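Local coordinates for processed glycerol phosphate lipoteichoic acid synthase 2 (Bacillus subtilis, PDB 2W8D), which belongs to the sulfatase family of the alkaline phosphatase clan and carries a bound magnesium ion, at residues N33-S38 with S251-Y256; S126-G131 with Y190-T195; G147-F152 with S415-T420. All coordinates share one frame; numbering follows the deposited sequence.

Interaction 1 of 3, residues N33-S38 with S251-Y256; sequences NVIYVS and SIIVMY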
ATOM      1  N   ASN A  33      -0.270 -16.182  -8.897  1.00 15.39           N
ATOM      2  CA  ASN A  33      -0.060 -15.840  -7.530  1.00 14.71           C
ATOM      3  C   ASN A  33      -0.026 -14.303  -7.383  1.00 14.95           C
ATOM      4  O   ASN A  33       0.177 -13.568  -8.367  1.00 14.23           O
ATOM      5  CB  ASN A  33       1.258 -16.429  -7.071  1.00 14.69           C
ATOM      6  CG  ASN A  33       1.319 -17.919  -7.258  1.00 15.75           C
ATOM      7  OD1 ASN A  33       0.502 -18.646  -6.714  1.00 20.53           O
ATOM      8  ND2 ASN A  33       2.293 -18.388  -8.025  1.00 13.95           N
ATOM      9  N   VAL A  34      -0.248 -13.834  -6.156  1.00 14.20           N
ATOM     10  CA  VAL A  34      -0.074 -12.448  -5.833  1.00 14.23           C
ATOM     11  C   VAL A  34       0.934 -12.424  -4.689  1.00 14.47           C
ATOM     12  O   VAL A  34       0.823 -13.209  -3.740  1.00 14.12           O
ATOM     13  CB  VAL A  34      -1.422 -11.785  -5.361  1.00 14.90           C
ATOM     14  CG1 VAL A  34      -1.208 -10.300  -4.905  1.00 13.59           C
ATOM     15  CG2 VAL A  34      -2.515 -11.915  -6.427  1.00 13.32           C
ATOM     16  N   ILE A  35       1.909 -11.517  -4.788  1.00 14.02           N
ATOM     17  CA  ILE A  35       2.881 -11.276  -3.732  1.00 12.79           C
ATOM     18  C   ILE A  35       2.864  -9.753  -3.455  1.00 13.31           C
ATOM     19  O   ILE A  35       3.291  -8.954  -4.287  1.00 13.07           O
ATOM     20  CB  ILE A  35       4.306 -11.739  -4.178  1.00 12.34           C
ATOM     21  CG1 ILE A  35       4.374 -13.263  -4.404  1.00 11.00           C
ATOM     22  CG2 ILE A  35       5.367 -11.290  -3.179  1.00 13.44           C
ATOM     23  CD1 ILE A  35       5.654 -13.759  -5.113  1.00  5.35           C
ATOM     24  N   TYR A  36       2.348  -9.342  -2.303  1.00 12.75           N
ATOM     25  CA  TYR A  36       2.407  -7.941  -1.955  1.00 13.54           C
ATOM     26  C   TYR A  36       3.666  -7.734  -1.142  1.00 13.14           C
ATOM     27  O   TYR A  36       4.020  -8.593  -0.320  1.00 14.85           O
ATOM     28  CB  TYR A  36       1.195  -7.526  -1.092  1.00 13.92           C
ATOM     29  CG  TYR A  36      -0.025  -7.068  -1.819  1.00 15.05           C
ATOM     30  CD1 TYR A  36      -0.988  -7.971  -2.251  1.00 16.86           C
ATOM     31  CD2 TYR A  36      -0.271  -5.709  -1.999  1.00 20.33           C
ATOM     32  CE1 TYR A  36      -2.165  -7.541  -2.884  1.00 18.29           C
ATOM     33  CE2 TYR A  36      -1.443  -5.261  -2.634  1.00 21.39           C
ATOM     34  CZ  TYR A  36      -2.377  -6.196  -3.075  1.00 21.89           C
ATOM     35  OH  TYR A  36      -3.518  -5.758  -3.701  1.00 24.55           O
ATOM     36  N   VAL A  37       4.310  -6.592  -1.335  1.00 12.87           N
ATOM     37  CA  VAL A  37       5.408  -6.132  -0.478  1.00 12.62           C
ATOM     38  C   VAL A  37       5.159  -4.714   0.004  1.00 13.71           C
ATOM     39  O   VAL A  37       5.039  -3.801  -0.799  1.00 14.77           O
ATOM     40  CB  VAL A  37       6.776  -6.127  -1.189  1.00 12.54           C
ATOM     41  CG1 VAL A  37       7.855  -5.733  -0.197  1.00  9.34           C
ATOM     42  CG2 VAL A  37       7.053  -7.515  -1.836  1.00  8.10           C
ATOM     43  N   SER A  38       5.071  -4.547   1.317  1.00 14.08           N
ATOM     44  CA  SER A  38       4.951  -3.248   1.931  1.00 14.58           C
ATOM     45  C   SER A  38       6.342  -2.714   2.215  1.00 15.10           C
ATOM     46  O   SER A  38       7.059  -3.257   3.056  1.00 15.73           O
ATOM     47  CB  SER A  38       4.151  -3.376   3.236  1.00 13.97           C
ATOM     48  OG  SER A  38       4.288  -2.230   4.058  1.00 16.48           O
ATOM     49  N   SER A 251       3.582 -15.025 -11.151  1.00 19.90           N
ATOM     50  CA  SER A 251       3.081 -14.120 -10.129  1.00 19.90           C
ATOM     51  C   SER A 251       2.815 -12.677 -10.527  1.00 19.83           C
ATOM     52  O   SER A 251       3.328 -12.167 -11.531  1.00 19.90           O
ATOM     53  CB  SER A 251       3.992 -14.148  -8.899  1.00 19.93           C
ATOM     54  OG  SER A 251       4.079 -15.457  -8.359  1.00 19.28           O
ATOM     55  N   ILE A 252       1.983 -12.032  -9.719  1.00 19.09           N
ATOM     56  CA  ILE A 252       1.831 -10.607  -9.776  1.00 18.39           C
ATOM     57  C   ILE A 252       2.483 -10.101  -8.501  1.00 18.53           C
ATOM     58  O   ILE A 252       2.022 -10.386  -7.381  1.00 18.27           O
ATOM     59  CB  ILE A 252       0.351 -10.196  -9.770  1.00 18.78           C
ATOM     60  CG1 ILE A 252      -0.388 -10.786 -10.963  1.00 16.79           C
ATOM     61  CG2 ILE A 252       0.193  -8.664  -9.756  1.00 16.40           C
ATOM     62  CD1 ILE A 252      -1.891 -10.549 -10.848  1.00 16.85           C
ATOM     63  N   ILE A 253       3.571  -9.356  -8.669  1.00 18.35           N
ATOM     64  CA  ILE A 253       4.238  -8.741  -7.526  1.00 17.34           C
ATOM     65  C   ILE A 253       3.791  -7.303  -7.483  1.00 17.53           C
ATOM     66  O   ILE A 253       3.865  -6.600  -8.487  1.00 17.45           O
ATOM     67  CB  ILE A 253       5.765  -8.856  -7.672  1.00 17.70           C
ATOM     68  CG1 ILE A 253       6.155 -10.357  -7.775  1.00 16.17           C
ATOM     69  CG2 ILE A 253       6.478  -8.073  -6.544  1.00 14.02           C
ATOM     70  CD1 ILE A 253       7.521 -10.656  -8.268  1.00 16.13           C
ATOM     71  N   VAL A 254       3.302  -6.883  -6.323  1.00 17.60           N
ATOM     72  CA  VAL A 254       2.770  -5.547  -6.112  1.00 16.85           C
ATOM     73  C   VAL A 254       3.494  -4.964  -4.912  1.00 17.22           C
ATOM     74  O   VAL A 254       3.374  -5.497  -3.798  1.00 17.76           O
ATOM     75  CB  VAL A 254       1.289  -5.638  -5.644  1.00 17.81           C
ATOM     76  CG1 VAL A 254       0.694  -4.243  -5.402  1.00 15.22           C
ATOM     77  CG2 VAL A 254       0.451  -6.475  -6.579  1.00 16.55           C
HETATM   78  N   MSE A 255       4.187  -3.844  -5.099  1.00 16.43           N
HETATM   79  CA  MSE A 255       4.944  -3.223  -4.016  1.00 16.11           C
HETATM   80  C   MSE A 255       4.573  -1.792  -3.814  1.00 16.05           C
HETATM   81  O   MSE A 255       4.459  -1.016  -4.780  1.00 16.25           O
HETATM   82  CB  MSE A 255       6.441  -3.320  -4.247  1.00 15.73           C
HETATM   83  CG  MSE A 255       6.860  -4.750  -4.504  1.00 18.44           C
HETATM   84 SE   MSE A 255       8.783  -4.871  -4.574  1.00 27.06          SE
HETATM   85  CE  MSE A 255       9.116  -3.831  -6.225  1.00 17.60           C
ATOM     86  N   TYR A 256       4.462  -1.418  -2.546  1.00 15.51           N
ATOM     87  CA  TYR A 256       4.051  -0.062  -2.220  1.00 15.32           C
ATOM     88  C   TYR A 256       4.737   0.489  -0.976  1.00 15.16           C
ATOM     89  O   TYR A 256       4.888  -0.219   0.043  1.00 13.91           O
ATOM     90  CB  TYR A 256       2.530  -0.040  -2.002  1.00 14.73           C
ATOM     91  CG  TYR A 256       2.072  -0.874  -0.841  1.00 15.81           C
ATOM     92  CD1 TYR A 256       1.828  -0.286   0.388  1.00 16.55           C
ATOM     93  CD2 TYR A 256       1.852  -2.249  -0.971  1.00 14.11           C
ATOM     94  CE1 TYR A 256       1.422  -1.041   1.494  1.00 16.35           C
ATOM     95  CE2 TYR A 256       1.458  -3.024   0.131  1.00 16.44           C
ATOM     96  CZ  TYR A 256       1.217  -2.408   1.358  1.00 18.84           C
ATOM     97  OH  TYR A 256       0.767  -3.113   2.473  1.00 16.01           O
TER
HETATM   98  O   HOH W   1       1.661  -1.751   4.822  1.00 18.97           O
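Tyr256 carries CG between its backbone N and carbonyl carbon (chi1 63°), and Val254 sets CG1 anti to the backbone N (chi1 180°), against the ring of Tyr36. The two strands run parallel in exact register, Asn33 opposite Ser251 through Ser38 opposite Tyr256, at the centre of the alpha/beta core of this sulfatase-family domain. Five backbone bonds alternate between them, from Ile252 N to Asn33 O at 2.7 Å to Tyr256 N on Val37 O at 3.0 Å.

On the side of the sheet that carries Tyr36, Val254 CB lies over the rim of the tyrosine ring face, 4.2 Å from its centroid, while CG1 reaches CE2 at 3.6 Å. Tyr256 CE2 comes to the edge of that ring, near its plane, with the two side chains crossed at about a right angle. Ser38 CA sits over one face of the Tyr256 ring, toward its rim. A water then ties Ser38 OG to Tyr256 OH, at 2.8 Å and 2.9 Å. Helix 313-320 packs over Tyr36 and Val254.

Across the sheet, Val37 CB meets Met255 CG at 3.6 Å, the two side chains side by side; Met255 is a selenomethionine. Helix 219-244 covers this side. Asn33 ND2 has a weak bond to Ser251 OG and another to Gln187 OE1; Asn33 OD1 takes Phe189 N, and Ser251 OG bonds Leu247 O.

The pair is thus apolar in its middle and polar at both ends. The water-linked hydroxyls mark the end nearer the metal: the side chain of Ser38 is about 6 Å from the magnesium ion and touches its ligand Asp258.

Interaction 2 of 3, residues S126-G131 with Y190-T195; sequences SATFHG and YTKFIT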
ATOM      1  N   SER A 126      -3.872 -17.927   1.398  1.00 12.61           N
ATOM      2  CA  SER A 126      -3.315 -16.629   1.751  1.00 13.23           C
ATOM      3  C   SER A 126      -2.426 -16.719   2.993  1.00 13.45           C
ATOM      4  O   SER A 126      -2.732 -17.480   3.931  1.00 13.25           O
ATOM      5  CB  SER A 126      -4.410 -15.545   1.895  1.00 13.26           C
ATOM      6  OG  SER A 126      -5.498 -15.956   2.727  1.00 15.31           O
ATOM      7  N   ALA A 127      -1.320 -15.969   2.976  1.00 14.04           N
ATOM      8  CA  ALA A 127      -0.380 -15.904   4.110  1.00 14.66           C
ATOM      9  C   ALA A 127       0.288 -14.526   4.233  1.00 15.47           C
ATOM     10  O   ALA A 127       0.616 -13.909   3.223  1.00 15.08           O
ATOM     11  CB  ALA A 127       0.700 -16.990   3.974  1.00 14.57           C
ATOM     12  N   THR A 128       0.512 -14.057   5.468  1.00 15.79           N
ATOM     13  CA  THR A 128       1.338 -12.877   5.688  1.00 15.73           C
ATOM     14  C   THR A 128       2.694 -13.297   6.221  1.00 15.80           C
ATOM     15  O   THR A 128       2.765 -14.248   6.999  1.00 15.24           O
ATOM     16  CB  THR A 128       0.682 -11.948   6.707  1.00 16.87           C
ATOM     17  OG1 THR A 128      -0.581 -11.511   6.188  1.00 18.27           O
ATOM     18  CG2 THR A 128       1.586 -10.752   7.016  1.00 14.19           C
ATOM     19  N   PHE A 129       3.757 -12.590   5.806  1.00 15.82           N
ATOM     20  CA  PHE A 129       5.096 -12.779   6.357  1.00 15.91           C
ATOM     21  C   PHE A 129       5.520 -11.512   7.054  1.00 16.15           C
ATOM     22  O   PHE A 129       5.343 -10.421   6.527  1.00 17.72           O
ATOM     23  CB  PHE A 129       6.089 -13.106   5.245  1.00 15.94           C
ATOM     24  CG  PHE A 129       5.768 -14.373   4.517  1.00 16.52           C
ATOM     25  CD1 PHE A 129       6.432 -15.560   4.831  1.00 15.05           C
ATOM     26  CD2 PHE A 129       4.761 -14.400   3.552  1.00 16.17           C
ATOM     27  CE1 PHE A 129       6.113 -16.731   4.180  1.00 15.57           C
ATOM     28  CE2 PHE A 129       4.439 -15.587   2.889  1.00 15.23           C
ATOM     29  CZ  PHE A 129       5.113 -16.748   3.206  1.00 15.24           C
ATOM     30  N   HIS A 130       6.101 -11.625   8.230  1.00 16.30           N
ATOM     31  CA  HIS A 130       6.521 -10.442   8.955  1.00 16.21           C
ATOM     32  C   HIS A 130       7.431 -10.857  10.090  1.00 16.60           C
ATOM     33  O   HIS A 130       7.156 -11.826  10.796  1.00 16.22           O
ATOM     34  CB  HIS A 130       5.295  -9.743   9.497  1.00 17.19           C
ATOM     35  CG  HIS A 130       5.583  -8.448  10.174  1.00 18.14           C
ATOM     36  ND1 HIS A 130       6.212  -7.398   9.537  1.00 19.72           N
ATOM     37  CD2 HIS A 130       5.319  -8.030  11.429  1.00 16.99           C
ATOM     38  CE1 HIS A 130       6.327  -6.389  10.379  1.00 17.86           C
ATOM     39  NE2 HIS A 130       5.788  -6.745  11.529  1.00 19.23           N
ATOM     40  N   GLY A 131       8.536 -10.135  10.249  1.00 16.78           N
ATOM     41  CA  GLY A 131       9.568 -10.522  11.209  1.00 16.85           C
ATOM     42  C   GLY A 131       9.369  -9.938  12.590  1.00 17.23           C
ATOM     43  O   GLY A 131      10.325  -9.482  13.189  1.00 18.20           O
ATOM     44  N   TYR A 190      -1.853 -16.040  -2.299  1.00 15.86           N
ATOM     45  CA  TYR A 190      -1.911 -14.597  -2.150  1.00 15.63           C
ATOM     46  C   TYR A 190      -1.189 -14.249  -0.845  1.00 15.32           C
ATOM     47  O   TYR A 190      -1.609 -14.697   0.223  1.00 15.99           O
ATOM     48  CB  TYR A 190      -3.380 -14.190  -2.070  1.00 16.06           C
ATOM     49  CG  TYR A 190      -3.665 -12.733  -1.702  1.00 17.16           C
ATOM     50  CD1 TYR A 190      -3.554 -12.270  -0.381  1.00 15.56           C
ATOM     51  CD2 TYR A 190      -4.122 -11.857  -2.678  1.00 16.70           C
ATOM     52  CE1 TYR A 190      -3.861 -10.942  -0.077  1.00 18.15           C
ATOM     53  CE2 TYR A 190      -4.437 -10.574  -2.397  1.00 16.74           C
ATOM     54  CZ  TYR A 190      -4.290 -10.107  -1.120  1.00 18.68           C
ATOM     55  OH  TYR A 190      -4.631  -8.812  -0.939  1.00 19.63           O
ATOM     56  N   THR A 191      -0.123 -13.459  -0.929  1.00 13.75           N
ATOM     57  CA  THR A 191       0.828 -13.301   0.177  1.00 13.02           C
ATOM     58  C   THR A 191       1.242 -11.864   0.392  1.00 13.72           C
ATOM     59  O   THR A 191       1.264 -11.079  -0.563  1.00 12.90           O
ATOM     60  CB  THR A 191       2.124 -14.107  -0.044  1.00 13.37           C
ATOM     61  OG1 THR A 191       2.657 -13.816  -1.341  1.00 11.38           O
ATOM     62  CG2 THR A 191       1.835 -15.562   0.044  1.00 11.42           C
ATOM     63  N   LYS A 192       1.556 -11.535   1.651  1.00 13.84           N
ATOM     64  CA  LYS A 192       1.952 -10.192   2.046  1.00 14.89           C
ATOM     65  C   LYS A 192       3.272 -10.240   2.777  1.00 14.90           C
ATOM     66  O   LYS A 192       3.392 -10.958   3.779  1.00 14.73           O
ATOM     67  CB  LYS A 192       0.913  -9.548   2.980  1.00 14.75           C
ATOM     68  CG  LYS A 192      -0.447  -9.204   2.346  1.00 15.64           C
ATOM     69  CD  LYS A 192      -1.623  -9.491   3.341  1.00 17.34           C
ATOM     70  CE  LYS A 192      -1.420  -8.796   4.665  1.00 15.89           C
ATOM     71  NZ  LYS A 192      -1.199  -7.319   4.443  1.00 15.41           N
ATOM     72  N   PHE A 193       4.245  -9.463   2.289  1.00 14.53           N
ATOM     73  CA  PHE A 193       5.514  -9.298   2.977  1.00 15.15           C
ATOM     74  C   PHE A 193       5.642  -7.903   3.595  1.00 15.84           C
ATOM     75  O   PHE A 193       5.688  -6.886   2.880  1.00 16.22           O
ATOM     76  CB  PHE A 193       6.662  -9.558   2.001  1.00 15.87           C
ATOM     77  CG  PHE A 193       6.818 -11.009   1.621  1.00 14.05           C
ATOM     78  CD1 PHE A 193       7.798 -11.780   2.204  1.00 14.75           C
ATOM     79  CD2 PHE A 193       5.974 -11.596   0.684  1.00 12.11           C
ATOM     80  CE1 PHE A 193       7.937 -13.131   1.856  1.00 13.77           C
ATOM     81  CE2 PHE A 193       6.111 -12.901   0.326  1.00 13.83           C
ATOM     82  CZ  PHE A 193       7.099 -13.693   0.905  1.00 12.27           C
ATOM     83  N   ILE A 194       5.660  -7.840   4.923  1.00 16.41           N
ATOM     84  CA  ILE A 194       5.727  -6.543   5.600  1.00 16.56           C
ATOM     85  C   ILE A 194       7.152  -6.291   6.089  1.00 16.22           C
ATOM     86  O   ILE A 194       7.600  -6.914   7.060  1.00 15.73           O
ATOM     87  CB  ILE A 194       4.725  -6.429   6.788  1.00 17.41           C
ATOM     88  CG1 ILE A 194       3.350  -7.047   6.446  1.00 17.76           C
ATOM     89  CG2 ILE A 194       4.650  -4.921   7.312  1.00 17.41           C
ATOM     90  CD1 ILE A 194       2.565  -6.357   5.327  1.00 18.27           C
ATOM     91  N   THR A 195       7.865  -5.403   5.395  1.00 16.19           N
ATOM     92  CA  THR A 195       9.256  -5.093   5.727  1.00 16.38           C
ATOM     93  C   THR A 195       9.276  -4.263   6.999  1.00 16.98           C
ATOM     94  O   THR A 195       8.269  -3.687   7.351  1.00 17.60           O
ATOM     95  CB  THR A 195      10.004  -4.357   4.565  1.00 16.35           C
ATOM     96  OG1 THR A 195       9.437  -3.042   4.312  1.00 15.96           O
ATOM     97  CG2 THR A 195       9.950  -5.204   3.308  1.00 14.85           C
TER
HETATM   98  O   HOH W   2       9.553  -8.225   8.310  1.00 19.26           O
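Ile194 O is gripped twice, by His130 ND1 at 2.9 Å and by a water that donates to it at 2.7 Å and accepts from Gly131 N. The carbonyl oxygen lies close to the plane of the imidazole, but ND1 stands well out of the carbonyl plane. This double hold sits near the C-terminal end of a pair of neighbouring parallel strands in the central sheet of the alkaline phosphatase-like fold, Ser126 facing Tyr190 and Phe129 facing Phe193. Since a carbonyl oxygen can only accept, ND1 must carry a proton.

Upstream, four backbone bonds join the strands. Phe129 N to Lys192 O is the shortest at 2.6 Å and nearly straight, the N-H pointing almost down the C=O axis.

On the side of the sheet carrying the phenylalanines, Phe129 and Phe193 form an offset stack, side by side and pointing the same way, with centroids 4.4 Å apart and planes at 4°. Both have CG anti to the carbonyl carbon (chi1 -62° and -72°), which starts the two rings off in the same direction. Thr191 CG2 fills in at the edge of the Phe129 ring. Phe152 stacks on Phe129 as well, and Phe238 of helix 219-244 meets Phe193.

Across the sheet, Lys192 folds its chain over Thr128, bringing CE to 3.2 Å from OG1; its NZ goes on to salt bridges with Glu88 and Glu92. The two acids would be expected to stabilise the charged amine. Thr128 OG1 itself is buried with no polar partner in the model, while its CG2 meets Ile194 CG1 at 4.1 Å.

Interaction 3 of 3, residues G147-F152 with S415-T420; sequences GIDKFF and SDYDYT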
ATOM      1  N   GLY A 147      -9.808 -13.306   6.560  1.00 17.92           N
ATOM      2  CA  GLY A 147      -9.620 -14.622   6.010  1.00 17.73           C
ATOM      3  C   GLY A 147      -8.209 -15.042   5.669  1.00 17.54           C
ATOM      4  O   GLY A 147      -8.027 -15.951   4.858  1.00 18.19           O
ATOM      5  N   ILE A 148      -7.195 -14.412   6.243  1.00 17.64           N
ATOM      6  CA  ILE A 148      -5.847 -14.805   5.885  1.00 17.42           C
ATOM      7  C   ILE A 148      -5.618 -16.198   6.505  1.00 16.89           C
ATOM      8  O   ILE A 148      -5.799 -16.355   7.722  1.00 15.97           O
ATOM      9  CB  ILE A 148      -4.751 -13.825   6.351  1.00 17.46           C
ATOM     10  CG1 ILE A 148      -4.958 -12.369   5.870  1.00 20.15           C
ATOM     11  CG2 ILE A 148      -3.369 -14.318   5.912  1.00 15.94           C
ATOM     12  CD1 ILE A 148      -5.400 -12.177   4.487  1.00 22.27           C
ATOM     13  N   ASP A 149      -5.232 -17.192   5.681  1.00 16.42           N
ATOM     14  CA  ASP A 149      -5.102 -18.594   6.172  1.00 16.65           C
ATOM     15  C   ASP A 149      -3.904 -18.755   7.075  1.00 16.05           C
ATOM     16  O   ASP A 149      -3.951 -19.544   8.000  1.00 16.19           O
ATOM     17  CB  ASP A 149      -4.949 -19.650   5.038  1.00 16.59           C
ATOM     18  CG  ASP A 149      -6.121 -19.676   4.096  1.00 16.75           C
ATOM     19  OD1 ASP A 149      -7.198 -20.053   4.557  1.00 17.32           O
ATOM     20  OD2 ASP A 149      -5.984 -19.281   2.911  1.00 15.60           O
ATOM     21  N   LYS A 150      -2.814 -18.048   6.779  1.00 14.93           N
ATOM     22  CA  LYS A 150      -1.573 -18.286   7.511  1.00 14.68           C
ATOM     23  C   LYS A 150      -0.822 -17.007   7.894  1.00 15.65           C
ATOM     24  O   LYS A 150      -0.743 -16.052   7.125  1.00 16.20           O
ATOM     25  CB  LYS A 150      -0.649 -19.210   6.712  1.00 14.89           C
ATOM     26  CG  LYS A 150      -1.148 -20.642   6.474  1.00 11.73           C
ATOM     27  CD  LYS A 150      -0.325 -21.239   5.346  1.00 12.15           C
ATOM     28  CE  LYS A 150      -0.811 -22.600   4.872  1.00  7.36           C
ATOM     29  NZ  LYS A 150      -0.657 -23.620   5.944  1.00  6.91           N
ATOM     30  N   PHE A 151      -0.249 -17.004   9.092  1.00 15.83           N
ATOM     31  CA  PHE A 151       0.517 -15.864   9.539  1.00 14.80           C
ATOM     32  C   PHE A 151       1.925 -16.296   9.935  1.00 14.25           C
ATOM     33  O   PHE A 151       2.126 -16.809  11.004  1.00 14.03           O
ATOM     34  CB  PHE A 151      -0.230 -15.150  10.694  1.00 15.29           C
ATOM     35  CG  PHE A 151       0.320 -13.779  11.037  1.00 14.85           C
ATOM     36  CD1 PHE A 151       1.500 -13.308  10.451  1.00 13.45           C
ATOM     37  CD2 PHE A 151      -0.334 -12.972  11.960  1.00 15.77           C
ATOM     38  CE1 PHE A 151       2.017 -12.043  10.758  1.00 16.26           C
ATOM     39  CE2 PHE A 151       0.182 -11.688  12.288  1.00 14.90           C
ATOM     40  CZ  PHE A 151       1.360 -11.231  11.685  1.00 14.58           C
ATOM     41  N   PHE A 152       2.907 -16.083   9.059  1.00 14.78           N
ATOM     42  CA  PHE A 152       4.303 -16.393   9.387  1.00 14.95           C
ATOM     43  C   PHE A 152       4.942 -15.241  10.133  1.00 15.13           C
ATOM     44  O   PHE A 152       5.606 -14.407   9.530  1.00 15.59           O
ATOM     45  CB  PHE A 152       5.119 -16.744   8.132  1.00 15.25           C
ATOM     46  CG  PHE A 152       4.687 -18.026   7.469  1.00 16.66           C
ATOM     47  CD1 PHE A 152       5.012 -19.253   8.022  1.00 18.25           C
ATOM     48  CD2 PHE A 152       3.924 -18.000   6.309  1.00 19.06           C
ATOM     49  CE1 PHE A 152       4.592 -20.470   7.429  1.00 19.28           C
ATOM     50  CE2 PHE A 152       3.502 -19.191   5.703  1.00 20.75           C
ATOM     51  CZ  PHE A 152       3.824 -20.432   6.277  1.00 19.43           C
ATOM     52  N   SER A 415     -13.087 -17.906  13.420  1.00 16.79           N
ATOM     53  CA  SER A 415     -12.682 -19.057  14.242  1.00 17.04           C
ATOM     54  C   SER A 415     -11.968 -20.209  13.525  1.00 16.56           C
ATOM     55  O   SER A 415     -11.443 -21.090  14.200  1.00 16.62           O
ATOM     56  CB  SER A 415     -13.884 -19.620  14.960  1.00 16.65           C
ATOM     57  OG  SER A 415     -13.915 -19.047  16.234  1.00 20.04           O
ATOM     58  N   ASP A 416     -11.975 -20.196  12.190  1.00 16.23           N
ATOM     59  CA  ASP A 416     -11.264 -21.172  11.350  1.00 17.11           C
ATOM     60  C   ASP A 416      -9.759 -21.020  11.416  1.00 18.00           C
ATOM     61  O   ASP A 416      -9.030 -21.962  11.156  1.00 18.00           O
ATOM     62  CB  ASP A 416     -11.627 -21.005   9.860  1.00 16.43           C
ATOM     63  CG  ASP A 416     -13.029 -21.501   9.508  1.00 17.00           C
ATOM     64  OD1 ASP A 416     -13.623 -22.369  10.208  1.00 17.66           O
ATOM     65  OD2 ASP A 416     -13.537 -21.024   8.479  1.00 16.90           O
ATOM     66  N   TYR A 417      -9.287 -19.803  11.688  1.00 19.44           N
ATOM     67  CA  TYR A 417      -7.865 -19.494  11.576  1.00 19.91           C
ATOM     68  C   TYR A 417      -7.144 -19.647  12.905  1.00 21.06           C
ATOM     69  O   TYR A 417      -7.681 -19.348  13.959  1.00 22.01           O
ATOM     70  CB  TYR A 417      -7.690 -18.122  10.907  1.00 19.68           C
ATOM     71  CG  TYR A 417      -8.511 -18.066   9.635  1.00 19.58           C
ATOM     72  CD1 TYR A 417      -8.148 -18.834   8.514  1.00 18.39           C
ATOM     73  CD2 TYR A 417      -9.709 -17.338   9.578  1.00 18.96           C
ATOM     74  CE1 TYR A 417      -8.927 -18.848   7.358  1.00 18.70           C
ATOM     75  CE2 TYR A 417     -10.492 -17.336   8.410  1.00 19.21           C
ATOM     76  CZ  TYR A 417     -10.093 -18.094   7.306  1.00 19.82           C
ATOM     77  OH  TYR A 417     -10.865 -18.121   6.165  1.00 20.58           O
ATOM     78  N   ASP A 418      -5.957 -20.217  12.862  1.00 22.71           N
ATOM     79  CA  ASP A 418      -5.174 -20.405  14.066  1.00 24.05           C
ATOM     80  C   ASP A 418      -3.740 -20.110  13.703  1.00 24.33           C
ATOM     81  O   ASP A 418      -3.222 -20.666  12.741  1.00 25.10           O
ATOM     82  CB  ASP A 418      -5.297 -21.826  14.569  1.00 24.37           C
ATOM     83  CG  ASP A 418      -4.345 -22.119  15.723  1.00 26.97           C
ATOM     84  OD1 ASP A 418      -4.379 -21.320  16.717  1.00 26.87           O
ATOM     85  OD2 ASP A 418      -3.600 -23.153  15.619  1.00 25.08           O
ATOM     86  N   TYR A 419      -3.111 -19.213  14.455  1.00 24.45           N
ATOM     87  CA  TYR A 419      -1.764 -18.770  14.125  1.00 24.48           C
ATOM     88  C   TYR A 419      -0.693 -19.103  15.175  1.00 25.62           C
ATOM     89  O   TYR A 419       0.347 -18.437  15.256  1.00 26.32           O
ATOM     90  CB  TYR A 419      -1.758 -17.267  13.847  1.00 23.44           C
ATOM     91  CG  TYR A 419      -2.727 -16.761  12.801  1.00 19.86           C
ATOM     92  CD1 TYR A 419      -2.913 -17.415  11.564  1.00 16.40           C
ATOM     93  CD2 TYR A 419      -3.424 -15.586  13.037  1.00 18.08           C
ATOM     94  CE1 TYR A 419      -3.794 -16.891  10.596  1.00 15.76           C
ATOM     95  CE2 TYR A 419      -4.274 -15.045  12.096  1.00 17.94           C
ATOM     96  CZ  TYR A 419      -4.466 -15.679  10.888  1.00 17.46           C
ATOM     97  OH  TYR A 419      -5.340 -15.062  10.023  1.00 15.43           O
ATOM     98  N   THR A 420      -0.941 -20.137  15.960  1.00 26.88           N
ATOM     99  CA  THR A 420       0.057 -20.688  16.848  1.00 28.45           C
ATOM    100  C   THR A 420       1.033 -21.539  16.007  1.00 29.07           C
ATOM    101  O   THR A 420       0.600 -22.338  15.157  1.00 28.57           O
ATOM    102  CB  THR A 420      -0.633 -21.545  17.937  1.00 28.96           C
ATOM    103  OG1 THR A 420      -1.607 -20.752  18.637  1.00 29.21           O
ATOM    104  CG2 THR A 420       0.384 -22.106  18.933  1.00 30.32           C
TER
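Gly147, at positive phi (75°), ends helix 139-145 in a Schellman motif, and the chain then runs past the loop at 415-420, which follows helix 380-397, with Asp149 nearest Tyr417 and Phe151 nearest Tyr419. Two tyrosines of the loop do the work. Tyr419 OH donates to Ile148 O at 2.7 Å, a peptide oxygen that lies near the plane of the tyrosine ring, at its edge. Over one face of that ring sits Phe151 CB, 3.7 Å from the centroid. CG of Phe151, anti to the backbone N (chi1 -167°), leads the phenyl group off from CB, and the phenyl turns an edge toward the same ring, a T-shaped pair with planes at 84° and centroids 5.8 Å apart.

Tyr417 lays its ring against the glycine backbone: Gly147 C is over one face, toward the rim, and Asp416 CB stands over the centre of the opposite face. Asp149 OD1 approaches the ring edge, 3.5 Å from CE1.

Lys120 NZ draws the polar ends together, with a salt bridge to Asp149 OD1 and hydrogen bonds to Gly147 O and Tyr417 OH, while Asp149 OD2 takes the N-H of Ser126. The C-terminal loop is thus packed against the turn 147-149 and Phe151 of strand 150-152 by aromatic faces and one hydroxyl bond, and the lysine amine probably eases the negative charge on Asp149.

All three contacts reach one sheet, from its middle outward. Interactions 1 and 2 are fully buried and share a border, since strands 33-39 and 189-194 are neighbours: Tyr36 N bonds to Thr191 O, and Ser38 O to Thr195 OG1. Both are regular parallel strand pairs. Interaction 2 passes the sheet on to interaction 3 through strand 150-152, where Thr128 bonds to Lys150 and Phe152. Interaction 3, whose centre lies about 22 Å from the centre of the chain, is only partly buried and joins a non-regular tail by side chains and one hydroxyl, not by strand pairing. Magnesium lies near the first two, whereas the side chain of Phe151 is about 14 Å from the magnesium ion.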